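Local structure of agrobacterium tumefaciens DPS (Agrobacterium tumefaciens, 1O9R) at residues Leu32-Lys37 with Asp56-Leu62; Lys92-Pro97 with Arg113-Val117; Met1-Lys5 with Gly77-Leu81; Asn42-Phe48 with Tyr101-Leu107; Leu107-Ile111 with Leu154-Val158. The protein protects DNA from oxidative damage without binding it, by oxidising ferrous iron with hydrogen peroxide and storing it as a ferric mineral inside a hollow dodecamer. The contacts are given in a common frame with arbitrary orientation. Numbering follows the deposited sequence.

All five contacts lie in one ferritin-like chain, a four-helix bundle of helices 12-42, 48-75, 103-130 and 134-156 with short helix 84-90 in the long connection. Interaction 3 opens first along the chain, at Met1, and interaction 1 falls between its segments. Interaction 1 joins the first two helices and closes before interactions 2 and 5 open; interaction 4 crosses 2. Interactions 2, 4 and 5 use helix 103-130, and 4 and 5 share Leu107. Interaction 1 touches 2 and 5, with centres about 13 Å and 14 Å away. Interaction 3 stands about 41 Å from interaction 4 between centres. Interactions 1 to 4 touch one neighbouring subunit and 5 touches others, so bundle contacts lie beside dodecamer interfaces.

Interaction 1: Leu32-Lys37 with Asp56-Leu62; sequences LALVTK and DTFRTQL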
# COMPACT_ATOMS: atom_id res chain seq x y z
N LEU A 32 -14.89 29.18 -3.02
CA LEU A 32 -13.78 28.88 -3.92
C LEU A 32 -13.72 27.39 -4.27
O LEU A 32 -13.35 27.09 -5.40
CB LEU A 32 -12.45 29.34 -3.26
CG LEU A 32 -11.27 29.40 -4.25
CD1 LEU A 32 -11.54 30.56 -5.23
CD2 LEU A 32 -9.98 29.69 -3.51
N ALA A 33 -14.09 26.53 -3.31
CA ALA A 33 -14.10 25.09 -3.65
C ALA A 33 -15.13 24.85 -4.74
O ALA A 33 -14.87 24.05 -5.67
CB ALA A 33 -14.43 24.29 -2.39
N LEU A 34 -16.32 25.48 -4.67
CA LEU A 34 -17.34 25.27 -5.72
C LEU A 34 -16.87 25.87 -7.03
O LEU A 34 -17.08 25.24 -8.09
CB LEU A 34 -18.66 25.97 -5.31
CG LEU A 34 -19.29 25.38 -4.03
CD1 LEU A 34 -20.57 26.17 -3.69
CD2 LEU A 34 -19.60 23.90 -4.16
N VAL A 35 -16.22 27.03 -6.99
CA VAL A 35 -15.68 27.66 -8.18
C VAL A 35 -14.70 26.76 -8.90
O VAL A 35 -14.63 26.67 -10.13
CB VAL A 35 -14.97 28.98 -7.72
CG1 VAL A 35 -13.95 29.40 -8.69
CG2 VAL A 35 -16.06 30.07 -7.53
N THR A 36 -13.82 26.10 -8.11
CA THR A 36 -12.77 25.27 -8.66
C THR A 36 -13.34 24.13 -9.51
O THR A 36 -12.81 23.90 -10.61
CB THR A 36 -11.92 24.75 -7.49
OG1 THR A 36 -11.31 25.90 -6.83
CG2 THR A 36 -10.78 23.87 -7.93
N LYS A 37 -14.38 23.47 -8.99
CA LYS A 37 -15.01 22.40 -9.76
C LYS A 37 -15.81 22.98 -10.94
O LYS A 37 -15.78 22.41 -12.03
CB LYS A 37 -15.90 21.55 -8.87
CG LYS A 37 -15.13 20.52 -8.03
CD LYS A 37 -14.71 19.33 -8.94
CE LYS A 37 -14.03 18.26 -8.05
NZ LYS A 37 -13.78 17.08 -8.98
N ASP A 56 -8.54 19.52 -9.55
CA ASP A 56 -9.05 18.59 -8.53
C ASP A 56 -8.13 18.52 -7.32
O ASP A 56 -8.60 18.39 -6.18
CB ASP A 56 -9.14 17.22 -9.22
CG ASP A 56 -10.48 16.95 -9.85
OD1 ASP A 56 -10.54 15.86 -10.53
OD2 ASP A 56 -11.39 17.76 -9.71
N THR A 57 -6.80 18.64 -7.54
CA THR A 57 -5.89 18.66 -6.38
C THR A 57 -6.19 19.92 -5.54
O THR A 57 -6.21 19.85 -4.30
CB THR A 57 -4.42 18.71 -6.83
OG1 THR A 57 -4.18 17.50 -7.60
CG2 THR A 57 -3.49 18.83 -5.64
N PHE A 58 -6.47 21.07 -6.17
CA PHE A 58 -6.77 22.27 -5.40
C PHE A 58 -8.07 22.08 -4.65
O PHE A 58 -8.18 22.52 -3.48
CB PHE A 58 -6.95 23.44 -6.37
CG PHE A 58 -5.68 23.93 -7.01
CD1 PHE A 58 -5.86 24.99 -7.90
CD2 PHE A 58 -4.42 23.41 -6.72
CE1 PHE A 58 -4.72 25.48 -8.55
CE2 PHE A 58 -3.33 23.97 -7.36
CZ PHE A 58 -3.49 24.98 -8.26
N ARG A 59 -9.07 21.41 -5.22
CA ARG A 59 -10.33 21.20 -4.54
C ARG A 59 -10.13 20.38 -3.26
O ARG A 59 -10.65 20.75 -2.20
CB ARG A 59 -11.41 20.63 -5.45
CG ARG A 59 -12.67 20.22 -4.68
CD ARG A 59 -13.39 21.44 -4.01
NE ARG A 59 -14.57 20.87 -3.35
CZ ARG A 59 -15.80 20.78 -3.87
NH1 ARG A 59 -16.74 20.02 -3.24
NH2 ARG A 59 -16.14 21.45 -4.96
N THR A 60 -9.31 19.34 -3.36
CA THR A 60 -9.04 18.50 -2.16
C THR A 60 -8.39 19.38 -1.10
O THR A 60 -8.74 19.28 0.08
CB THR A 60 -8.03 17.38 -2.57
OG1 THR A 60 -8.80 16.54 -3.46
CG2 THR A 60 -7.69 16.58 -1.30
N GLN A 61 -7.43 20.25 -1.47
CA GLN A 61 -6.82 21.07 -0.42
C GLN A 61 -7.76 22.07 0.20
O GLN A 61 -7.74 22.31 1.40
CB GLN A 61 -5.63 21.84 -1.05
CG GLN A 61 -4.53 20.91 -1.52
CD GLN A 61 -3.43 21.62 -2.29
OE1 GLN A 61 -3.39 22.83 -2.46
NE2 GLN A 61 -2.50 20.81 -2.81
N LEU A 62 -8.66 22.67 -0.61
CA LEU A 62 -9.64 23.62 -0.08
C LEU A 62 -10.61 22.87 0.82
O LEU A 62 -11.06 23.40 1.86
CB LEU A 62 -10.42 24.27 -1.25
CG LEU A 62 -9.59 25.26 -2.08
CD1 LEU A 62 -10.37 25.71 -3.33
CD2 LEU A 62 -9.17 26.48 -1.24
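Helices 12-42 and 48-75 run antiparallel here. The axes of their segments 32-37 and 56-62 approach to 9.1 Å, with 164° between their directions. Asp56 comes first on the second segment. Its CA-CB bond points away, but the carboxylate swings back, and OD2 forms a salt bridge with Lys37 NZ at 2.6 Å. Lys37 has a second acidic partner, Asp67 of a neighbouring subunit. Phe58 adds little to this interface: its CB lies 4.2 Å from Thr36 CG2, while its ring leads off to meet Tyr114. Arg59, the centre of the contact, is a knob in a hole made by Ala33, Leu34, Thr36 and Lys37. Its CD rests 3.4 Å from Ala33 CB, and its NH2 donates a hydrogen bond to Ala33 O at 3.0 Å. That bond lies at the edge of the guanidinium, whose NE pairs with Asp63. One turn on, Leu62 closes the apolar end. Its CD1 lies 3.9 Å from Leu32 CG and 3.6 Å from Thr36 OG1. Thr36 OG1 itself donates to Leu32 O at 2.8 Å. The Fe-binding residue His40 lies close to Asp56, and a bound Fe(III) is about 4 Å from the Asp56 side chain. The interface thus grades from leucine packing to paired charges, which places a buried lysine and a partly exposed arginine among carboxylates beside the intersubunit iron site.

Interaction 2: Lys92-Pro97 with Arg113-Val117; sequences KLKAYP and RYGEV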
# COMPACT_ATOMS: atom_id res chain seq x y z
N LYS A 92 -17.03 36.58 -0.05
CA LYS A 92 -16.52 37.83 -0.61
C LYS A 92 -16.26 37.69 -2.10
O LYS A 92 -15.82 38.69 -2.73
CB LYS A 92 -15.23 38.30 0.08
CG LYS A 92 -15.44 38.67 1.54
CD LYS A 92 -16.72 39.32 1.91
CE LYS A 92 -17.17 40.63 1.36
NZ LYS A 92 -18.45 41.10 1.99
N LEU A 93 -16.54 36.52 -2.70
CA LEU A 93 -16.23 36.34 -4.10
C LEU A 93 -17.38 36.73 -5.01
O LEU A 93 -18.53 36.49 -4.68
CB LEU A 93 -15.89 34.85 -4.37
CG LEU A 93 -14.81 34.32 -3.42
CD1 LEU A 93 -14.53 32.91 -3.92
CD2 LEU A 93 -13.54 35.17 -3.48
N LYS A 94 -17.00 37.33 -6.13
CA LYS A 94 -18.05 37.64 -7.11
C LYS A 94 -18.47 36.33 -7.79
O LYS A 94 -17.65 35.42 -7.99
CB LYS A 94 -17.43 38.49 -8.22
CG LYS A 94 -16.00 38.73 -8.43
CD LYS A 94 -14.90 37.70 -8.23
CE LYS A 94 -14.29 37.80 -6.85
NZ LYS A 94 -13.80 36.61 -6.18
N ALA A 95 -19.74 36.27 -8.17
CA ALA A 95 -20.26 35.10 -8.88
C ALA A 95 -19.39 34.72 -10.06
O ALA A 95 -18.91 35.49 -10.91
CB ALA A 95 -21.67 35.44 -9.41
N TYR A 96 -19.14 33.38 -10.13
CA TYR A 96 -18.28 32.88 -11.20
C TYR A 96 -19.08 32.81 -12.50
O TYR A 96 -20.22 32.33 -12.54
CB TYR A 96 -17.80 31.43 -10.79
CG TYR A 96 -16.64 30.98 -11.64
CD1 TYR A 96 -15.32 31.36 -11.34
CD2 TYR A 96 -16.85 30.19 -12.77
CE1 TYR A 96 -14.24 30.97 -12.10
CE2 TYR A 96 -15.75 29.82 -13.55
CZ TYR A 96 -14.47 30.19 -13.23
OH TYR A 96 -13.37 29.83 -13.97
N PRO A 97 -18.46 33.23 -13.60
CA PRO A 97 -19.20 33.21 -14.88
C PRO A 97 -19.50 31.82 -15.40
O PRO A 97 -18.56 31.00 -15.45
CB PRO A 97 -18.33 34.03 -15.80
CG PRO A 97 -16.92 33.88 -15.26
CD PRO A 97 -17.13 33.82 -13.74
N ARG A 113 -10.08 35.01 -7.97
CA ARG A 113 -10.74 34.49 -6.74
C ARG A 113 -9.69 33.89 -5.83
O ARG A 113 -9.82 34.01 -4.61
CB ARG A 113 -11.93 33.60 -7.13
CG ARG A 113 -13.04 34.48 -7.77
CD ARG A 113 -14.05 33.59 -8.50
NE ARG A 113 -15.12 34.45 -9.08
CZ ARG A 113 -14.96 35.15 -10.19
NH1 ARG A 113 -13.86 35.19 -10.90
NH2 ARG A 113 -15.98 35.94 -10.65
N TYR A 114 -8.79 33.09 -6.39
CA TYR A 114 -7.73 32.55 -5.56
C TYR A 114 -6.89 33.65 -4.94
O TYR A 114 -6.49 33.54 -3.77
CB TYR A 114 -6.78 31.61 -6.40
CG TYR A 114 -7.29 30.17 -6.37
CD1 TYR A 114 -6.57 29.24 -5.61
CD2 TYR A 114 -8.36 29.78 -7.13
CE1 TYR A 114 -7.05 27.90 -5.63
CE2 TYR A 114 -8.85 28.49 -7.12
CZ TYR A 114 -8.15 27.59 -6.35
OH TYR A 114 -8.63 26.27 -6.29
N GLY A 115 -6.61 34.75 -5.67
CA GLY A 115 -5.88 35.88 -5.10
C GLY A 115 -6.63 36.50 -3.91
O GLY A 115 -6.05 36.76 -2.86
N GLU A 116 -7.96 36.67 -4.12
CA GLU A 116 -8.73 37.25 -3.00
C GLU A 116 -8.73 36.37 -1.76
O GLU A 116 -8.51 36.83 -0.62
CB GLU A 116 -10.17 37.55 -3.47
CG GLU A 116 -10.11 38.71 -4.47
CD GLU A 116 -11.38 38.90 -5.24
OE1 GLU A 116 -11.53 39.93 -5.95
OE2 GLU A 116 -12.25 38.01 -5.15
N VAL A 117 -8.89 35.05 -1.95
CA VAL A 117 -8.90 34.17 -0.78
C VAL A 117 -7.49 34.02 -0.19
O VAL A 117 -7.35 34.07 1.05
CB VAL A 117 -9.44 32.79 -1.19
CG1 VAL A 117 -9.41 31.85 0.04
CG2 VAL A 117 -10.89 32.95 -1.67
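Segment 92-97 is an extended loop without regular structure, and segment 113-117 is one turn of helix 103-130. Their closest CA atoms are those of Leu93 and Arg113, 6.4 Å apart. From Leu93 to Pro97 the loop keeps extended backbone angles, which leaves the carbonyls of Lys94 and Ala95 within reach of Arg113. Arg113 makes the most of this. Its NE and NH2 both donate to Lys94 O, at 2.9 and 3.2 Å, and NH2 adds a weak bond to Ala95 O at 3.0 Å. The guanidinium is sandwiched: Lys94 CD lies over one face and Tyr96 CD1 over the opposite one. Its NH1 turns back to Ala109 O on its own helix. Lys94 NZ forms a salt bridge with Glu116 OE2, modelled at a very short 2.3 Å. Both atoms are crowded in the model, so their exact places are less certain. Beneath these charges, Leu93 CD2 packs 3.9 Å from Val117 CG2. Tyr96 reaches inward, and its ring edge meets Arg113 CD through CD1 at 3.8 Å. Its hydroxyl is hydrogen-bonded to His106. Leu93 and Tyr96 also touch helix 12-42, through Asp31, and through Val35 and Ala39, respectively. This is the long crossover of the ferritin-like four-helix bundle, the connection between its second and third long helices, which in Dps proteins also carries the short helix, here 84-90.

Interaction 3: Met1-Lys5 with Gly77-Leu81; sequences MKTHK and GGTAL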
# COMPACT_ATOMS: atom_id res chain seq x y z
N MET A 1 -28.78 30.34 17.42
CA MET A 1 -27.45 29.73 17.77
C MET A 1 -27.14 29.98 19.23
O MET A 1 -27.89 30.69 19.91
CB MET A 1 -26.36 30.28 16.86
CG MET A 1 -26.47 29.84 15.40
SD MET A 1 -25.12 30.57 14.44
CE MET A 1 -25.78 32.16 13.99
N LYS A 2 -26.06 29.39 19.74
CA LYS A 2 -25.69 29.54 21.13
C LYS A 2 -24.25 29.07 21.34
O LYS A 2 -23.79 28.24 20.57
CB LYS A 2 -26.60 28.77 22.08
CG LYS A 2 -26.31 27.28 22.24
CD LYS A 2 -27.43 26.61 23.00
CE LYS A 2 -27.06 25.26 23.58
NZ LYS A 2 -28.29 24.42 23.77
N THR A 3 -23.63 29.61 22.37
CA THR A 3 -22.27 29.35 22.80
C THR A 3 -22.15 28.05 23.59
O THR A 3 -22.96 27.75 24.48
CB THR A 3 -21.84 30.54 23.69
OG1 THR A 3 -21.74 31.74 22.89
CG2 THR A 3 -20.50 30.35 24.37
N HIS A 4 -21.15 27.21 23.25
CA HIS A 4 -21.04 25.95 23.99
C HIS A 4 -19.89 26.05 24.98
O HIS A 4 -18.89 26.73 24.72
CB HIS A 4 -20.81 24.78 23.00
CG HIS A 4 -22.02 24.61 22.11
ND1 HIS A 4 -23.11 23.87 22.53
CD2 HIS A 4 -22.31 25.07 20.88
CE1 HIS A 4 -24.04 23.89 21.58
NE2 HIS A 4 -23.57 24.61 20.58
N LYS A 5 -20.08 25.47 26.15
CA LYS A 5 -19.06 25.49 27.18
C LYS A 5 -17.88 24.58 26.87
O LYS A 5 -18.02 23.43 26.44
CB LYS A 5 -19.70 25.06 28.51
CG LYS A 5 -20.70 26.15 28.98
CD LYS A 5 -21.34 25.67 30.27
CE LYS A 5 -22.85 25.78 30.34
NZ LYS A 5 -23.37 24.82 31.38
N GLY A 77 -16.17 26.85 20.87
CA GLY A 77 -17.51 27.01 21.45
C GLY A 77 -18.47 27.64 20.46
O GLY A 77 -19.59 27.96 20.90
N GLY A 78 -18.09 27.93 19.24
CA GLY A 78 -18.98 28.54 18.25
C GLY A 78 -19.73 27.48 17.44
O GLY A 78 -19.65 26.28 17.64
N THR A 79 -20.43 28.04 16.46
CA THR A 79 -21.19 27.26 15.47
C THR A 79 -20.56 27.48 14.11
O THR A 79 -20.44 28.61 13.61
CB THR A 79 -22.65 27.74 15.45
OG1 THR A 79 -23.20 27.54 16.77
CG2 THR A 79 -23.45 26.93 14.43
N ALA A 80 -20.10 26.39 13.42
CA ALA A 80 -19.53 26.55 12.10
C ALA A 80 -20.70 26.81 11.10
O ALA A 80 -21.69 26.12 11.21
CB ALA A 80 -18.76 25.28 11.70
N LEU A 81 -20.46 27.80 10.28
CA LEU A 81 -21.48 28.23 9.32
C LEU A 81 -21.03 28.04 7.88
O LEU A 81 -20.34 28.82 7.23
CB LEU A 81 -21.83 29.72 9.57
CG LEU A 81 -22.47 29.97 10.96
CD1 LEU A 81 -22.55 31.47 11.27
CD2 LEU A 81 -23.83 29.29 11.02
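Met1 lays its side chain over Thr79 and Leu81. Its SD comes to 3.9 Å from both Thr79 CB and Leu81 CD2, so the chain start covers the far end of segment 77-81. The two loops run in roughly opposite directions, 148° apart end to end. They converge toward the other end: the CA atoms of Met1 and Thr79 are 7.1 Å apart, those of His4 and Gly77 4.5 Å. One backbone hydrogen bond holds the close end. His4 N donates to Gly77 O at 2.9 Å, nearly straight at 168°. The His4 ring edge faces Gly78 O, 4.4 Å from CD2. Gly77 O also receives a CA-H...O contact from Thr3 CA at 3.6 Å. Gly77 has positive phi and is the C-prime residue of a Schellman motif that ends helix 48-75. At these angles a CB would jam against the preceding carbonyl O, and it would also collide with His4 O. The N-terminal tail, which runs ahead of helix 12-42, is therefore held against the start of the long connection of the ferritin-like bundle. This protein does not bind DNA, and here part of its tail is ordered on the protein itself. Tyr101 of a neighbouring subunit meets the His4 ring edge-to-face and is hydrogen-bonded through its hydroxyl to Thr79 OG1. Lys2 NZ forms a salt bridge with Glu160 of another neighbouring subunit.

Interaction 4: Asn42-Phe48 with Tyr101-Leu107; sequences NLKGPQF and YKIHDHL
In this ferritin-like bundle, the loop joining helices 12-42 and 48-75 meets the start of helix 103-130 through a single beta bridge, Lys44 with Lys102, their CA atoms 5.3 Å apart. Leu43 and Lys44 are extended. Gly45 has phi 143° and psi 179°, and starts a type I turn to Phe48. Lys102 is the helix N-cap.

Ile103 is the most deeply covered residue. Its CA-CB bond points toward the loop, with chi1 m and chi2 t. CG1 lies 3.9 Å from Leu43 CB, CD1 3.5 Å from Phe48 N, and CG2 3.5 Å from Gln47 OE1. Gln47 NE2 is hydrogen-bonded to Pro46 O of a neighbouring subunit. Ile103 N donates weakly to Lys44 O at 3.3 Å.

Tyr101 has phi -135° and psi -44°, with chi1 m. Its O accepts from Lys44 N at 2.9 Å. Its OH is hydrogen-bonded to Thr79 OG1 of a different neighbouring subunit.

Lys44 has chi1 and chi2 both m, which sets CG 3.5 Å from Tyr101 CB. Its NZ reaches Gln159 of yet another subunit, so the bridge sits where subunits meet. Leu43 (m, t) packs beside His106 near the Fe-binding His40: Leu43 CD2 lies 3.7 Å from His106 CG.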
# COMPACT_ATOMS: atom_id res chain seq x y z
N ASN A 42 -15.83 22.66 -17.08
CA ASN A 42 -16.17 23.42 -18.28
C ASN A 42 -15.02 23.97 -19.06
O ASN A 42 -15.18 24.77 -20.03
CB ASN A 42 -17.13 24.57 -17.89
CG ASN A 42 -18.47 24.05 -17.39
OD1 ASN A 42 -19.18 23.36 -18.17
ND2 ASN A 42 -18.86 24.26 -16.13
N LEU A 43 -13.79 23.57 -18.76
CA LEU A 43 -12.59 23.97 -19.47
C LEU A 43 -12.58 23.42 -20.87
O LEU A 43 -12.87 22.23 -21.06
CB LEU A 43 -11.31 23.28 -18.86
CG LEU A 43 -11.04 23.60 -17.41
CD1 LEU A 43 -9.78 22.83 -16.93
CD2 LEU A 43 -10.82 25.09 -17.12
N LYS A 44 -12.19 24.26 -21.84
CA LYS A 44 -12.05 23.75 -23.20
C LYS A 44 -10.79 24.34 -23.81
O LYS A 44 -10.64 25.56 -23.69
CB LYS A 44 -13.18 24.27 -24.10
CG LYS A 44 -14.63 24.19 -23.68
CD LYS A 44 -15.03 22.71 -23.70
CE LYS A 44 -16.52 22.61 -23.26
NZ LYS A 44 -16.79 21.12 -23.08
N GLY A 45 -9.96 23.56 -24.46
CA GLY A 45 -8.78 24.12 -25.17
C GLY A 45 -7.62 23.17 -25.02
O GLY A 45 -7.66 22.15 -24.32
N PRO A 46 -6.46 23.48 -25.60
CA PRO A 46 -5.30 22.61 -25.69
C PRO A 46 -4.64 22.16 -24.40
O PRO A 46 -4.02 21.09 -24.38
CB PRO A 46 -4.36 23.39 -26.60
CG PRO A 46 -5.23 24.28 -27.41
CD PRO A 46 -6.38 24.68 -26.52
N GLN A 47 -4.87 23.01 -23.38
CA GLN A 47 -4.33 22.71 -22.09
C GLN A 47 -5.30 21.90 -21.20
O GLN A 47 -5.02 21.67 -20.03
CB GLN A 47 -4.19 24.12 -21.37
CG GLN A 47 -3.38 25.21 -22.06
CD GLN A 47 -3.59 26.64 -21.57
OE1 GLN A 47 -4.50 27.36 -22.04
NE2 GLN A 47 -2.77 27.17 -20.66
N PHE A 48 -6.35 21.32 -21.77
CA PHE A 48 -7.38 20.72 -20.94
C PHE A 48 -6.89 19.75 -19.87
O PHE A 48 -7.26 19.97 -18.71
CB PHE A 48 -8.39 19.96 -21.87
CG PHE A 48 -9.43 19.21 -21.06
CD1 PHE A 48 -10.52 19.93 -20.57
CD2 PHE A 48 -9.34 17.87 -20.80
CE1 PHE A 48 -11.49 19.29 -19.79
CE2 PHE A 48 -10.26 17.20 -20.04
CZ PHE A 48 -11.34 17.93 -19.53
N TYR A 101 -15.46 29.32 -21.38
CA TYR A 101 -14.98 27.99 -21.75
C TYR A 101 -13.52 27.97 -22.04
O TYR A 101 -12.77 27.09 -21.58
CB TYR A 101 -15.76 27.46 -23.03
CG TYR A 101 -17.24 27.43 -22.70
CD1 TYR A 101 -18.08 28.53 -23.10
CD2 TYR A 101 -17.82 26.48 -21.94
CE1 TYR A 101 -19.39 28.53 -22.76
CE2 TYR A 101 -19.16 26.49 -21.58
CZ TYR A 101 -19.96 27.54 -21.99
OH TYR A 101 -21.28 27.55 -21.65
N LYS A 102 -12.96 28.94 -22.77
CA LYS A 102 -11.54 28.98 -23.02
C LYS A 102 -10.77 28.84 -21.69
O LYS A 102 -11.05 29.61 -20.77
CB LYS A 102 -11.12 30.32 -23.67
CG LYS A 102 -11.72 30.30 -25.10
CD LYS A 102 -10.98 31.23 -26.03
CE LYS A 102 -11.43 32.67 -25.96
NZ LYS A 102 -10.73 33.40 -27.09
N ILE A 103 -9.68 28.07 -21.77
CA ILE A 103 -8.92 27.89 -20.50
C ILE A 103 -8.33 29.21 -19.99
O ILE A 103 -8.31 29.38 -18.79
CB ILE A 103 -7.88 26.80 -20.68
CG1 ILE A 103 -8.76 25.51 -20.78
CG2 ILE A 103 -6.90 26.72 -19.51
CD1 ILE A 103 -7.97 24.33 -21.27
N HIS A 104 -7.85 30.04 -20.93
CA HIS A 104 -7.30 31.32 -20.41
C HIS A 104 -8.38 32.09 -19.65
O HIS A 104 -8.02 32.78 -18.70
CB HIS A 104 -6.83 32.15 -21.63
CG HIS A 104 -5.84 33.23 -21.29
ND1 HIS A 104 -4.93 33.63 -22.24
CD2 HIS A 104 -5.62 33.92 -20.17
CE1 HIS A 104 -4.16 34.58 -21.68
NE2 HIS A 104 -4.55 34.78 -20.42
N ASP A 105 -9.65 32.08 -20.09
CA ASP A 105 -10.71 32.82 -19.41
C ASP A 105 -10.99 32.26 -18.02
O ASP A 105 -11.15 32.99 -17.05
CB ASP A 105 -12.00 32.90 -20.26
CG ASP A 105 -11.89 33.74 -21.52
OD1 ASP A 105 -11.03 34.61 -21.47
OD2 ASP A 105 -12.67 33.42 -22.44
N HIS A 106 -10.92 30.91 -17.91
CA HIS A 106 -11.08 30.32 -16.57
C HIS A 106 -9.87 30.62 -15.74
O HIS A 106 -10.10 30.89 -14.56
CB HIS A 106 -11.21 28.77 -16.75
CG HIS A 106 -12.60 28.31 -17.09
ND1 HIS A 106 -13.70 28.36 -16.25
CD2 HIS A 106 -13.07 27.81 -18.28
CE1 HIS A 106 -14.78 27.90 -16.87
NE2 HIS A 106 -14.41 27.59 -18.10
N LEU A 107 -8.65 30.52 -16.29
CA LEU A 107 -7.48 30.87 -15.48
C LEU A 107 -7.58 32.30 -14.95
O LEU A 107 -7.29 32.50 -13.77
CB LEU A 107 -6.20 30.72 -16.29
CG LEU A 107 -5.82 29.25 -16.62
CD1 LEU A 107 -4.70 29.19 -17.65
CD2 LEU A 107 -5.40 28.56 -15.32

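Interaction 5: Leu107-Ile111 with Leu154-Val158; sequences LDALI and LEAHV
Two helices of the ferritin-like four-helix bundle, 103-130 and 134-156, meet here through apolar side chains, with no hydrogen bond between segments 107-111 and 154-158. Segment 107-111 is regular helix. Segment 154-158 starts helical and has phi -122° and psi -8° at Val158. The two CA traces run obliquely, neither parallel nor antiparallel. The closest CA atoms are Ile111 and Leu154, 6.3 Å apart.

Leu154 is the main bump. With chi1 m and chi2 t, it fills the hollow between Leu107, Leu110 and Ile111. Its CD2 lies 3.8 Å from Leu107 CD2, its CD1 4.1 Å from Leu110 CB, and its CB 3.6 Å from Ile111 CG1. Leu107 and Ile111 are also m then t. Leu107 pushes back between Leu154, His157 and Val158; its CD1 sits 3.8 Å from His157 CB and 4.0 Å from Val158 CG1. The His157 ring meets Phe48 of a neighbouring subunit edge-to-face. Val158 (chi1 m) fits between Leu107 and Ile111, with its CG2 3.8 Å from Ile111 CD1.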
# COMPACT_ATOMS: atom_id res chain seq x y z
N LEU A 107 -8.65 30.52 -16.29
CA LEU A 107 -7.48 30.87 -15.48
C LEU A 107 -7.58 32.30 -14.95
O LEU A 107 -7.29 32.50 -13.77
CB LEU A 107 -6.20 30.72 -16.29
CG LEU A 107 -5.82 29.25 -16.62
CD1 LEU A 107 -4.70 29.19 -17.65
CD2 LEU A 107 -5.40 28.56 -15.32
N ASP A 108 -8.02 33.27 -15.80
CA ASP A 108 -8.08 34.63 -15.21
C ASP A 108 -9.13 34.73 -14.14
O ASP A 108 -8.90 35.42 -13.13
CB ASP A 108 -8.45 35.60 -16.39
CG ASP A 108 -7.29 35.88 -17.30
OD1 ASP A 108 -7.60 36.27 -18.47
OD2 ASP A 108 -6.10 35.77 -16.93
N ALA A 109 -10.28 34.08 -14.27
CA ALA A 109 -11.35 34.10 -13.29
C ALA A 109 -10.93 33.42 -11.96
O ALA A 109 -11.22 33.90 -10.86
CB ALA A 109 -12.65 33.52 -13.88
N LEU A 110 -10.20 32.31 -12.16
CA LEU A 110 -9.69 31.60 -10.98
C LEU A 110 -8.61 32.43 -10.28
O LEU A 110 -8.58 32.47 -9.05
CB LEU A 110 -9.09 30.25 -11.43
CG LEU A 110 -10.12 29.21 -11.86
CD1 LEU A 110 -9.43 28.12 -12.65
CD2 LEU A 110 -10.87 28.65 -10.65
N ILE A 111 -7.72 33.04 -11.04
CA ILE A 111 -6.64 33.85 -10.43
C ILE A 111 -7.24 34.98 -9.59
O ILE A 111 -6.80 35.26 -8.49
CB ILE A 111 -5.71 34.40 -11.50
CG1 ILE A 111 -4.84 33.25 -12.05
CG2 ILE A 111 -4.82 35.54 -10.98
CD1 ILE A 111 -4.19 33.52 -13.40
N LEU A 154 -1.48 28.79 -10.78
CA LEU A 154 -2.40 29.40 -11.76
C LEU A 154 -1.73 30.51 -12.56
O LEU A 154 -1.75 30.53 -13.80
CB LEU A 154 -3.65 29.95 -11.06
CG LEU A 154 -4.54 28.86 -10.41
CD1 LEU A 154 -5.55 29.52 -9.48
CD2 LEU A 154 -5.26 28.07 -11.54
N GLU A 155 -1.09 31.43 -11.82
CA GLU A 155 -0.49 32.60 -12.50
C GLU A 155 0.66 32.18 -13.39
O GLU A 155 0.87 32.83 -14.49
CB GLU A 155 0.01 33.59 -11.43
CG GLU A 155 -1.14 34.29 -10.75
CD GLU A 155 -0.70 35.28 -9.68
OE1 GLU A 155 -1.45 36.29 -9.54
OE2 GLU A 155 0.34 35.08 -9.02
N ALA A 156 1.40 31.13 -13.07
CA ALA A 156 2.49 30.70 -13.89
C ALA A 156 2.05 30.16 -15.27
O ALA A 156 2.89 30.16 -16.17
CB ALA A 156 3.37 29.65 -13.22
N HIS A 157 0.77 29.90 -15.44
CA HIS A 157 0.27 29.50 -16.75
C HIS A 157 0.02 30.73 -17.62
O HIS A 157 -0.07 30.51 -18.84
CB HIS A 157 -1.07 28.76 -16.61
CG HIS A 157 -0.97 27.34 -16.16
ND1 HIS A 157 -0.91 26.94 -14.83
CD2 HIS A 157 -0.91 26.19 -16.90
CE1 HIS A 157 -0.78 25.61 -14.80
NE2 HIS A 157 -0.79 25.12 -16.03
N VAL A 158 -0.05 31.92 -17.07
CA VAL A 158 -0.40 33.09 -17.90
C VAL A 158 0.71 34.13 -17.84
O VAL A 158 0.68 35.01 -18.72
CB VAL A 158 -1.72 33.75 -17.48
CG1 VAL A 158 -2.88 32.74 -17.48
CG2 VAL A 158 -1.69 34.42 -16.09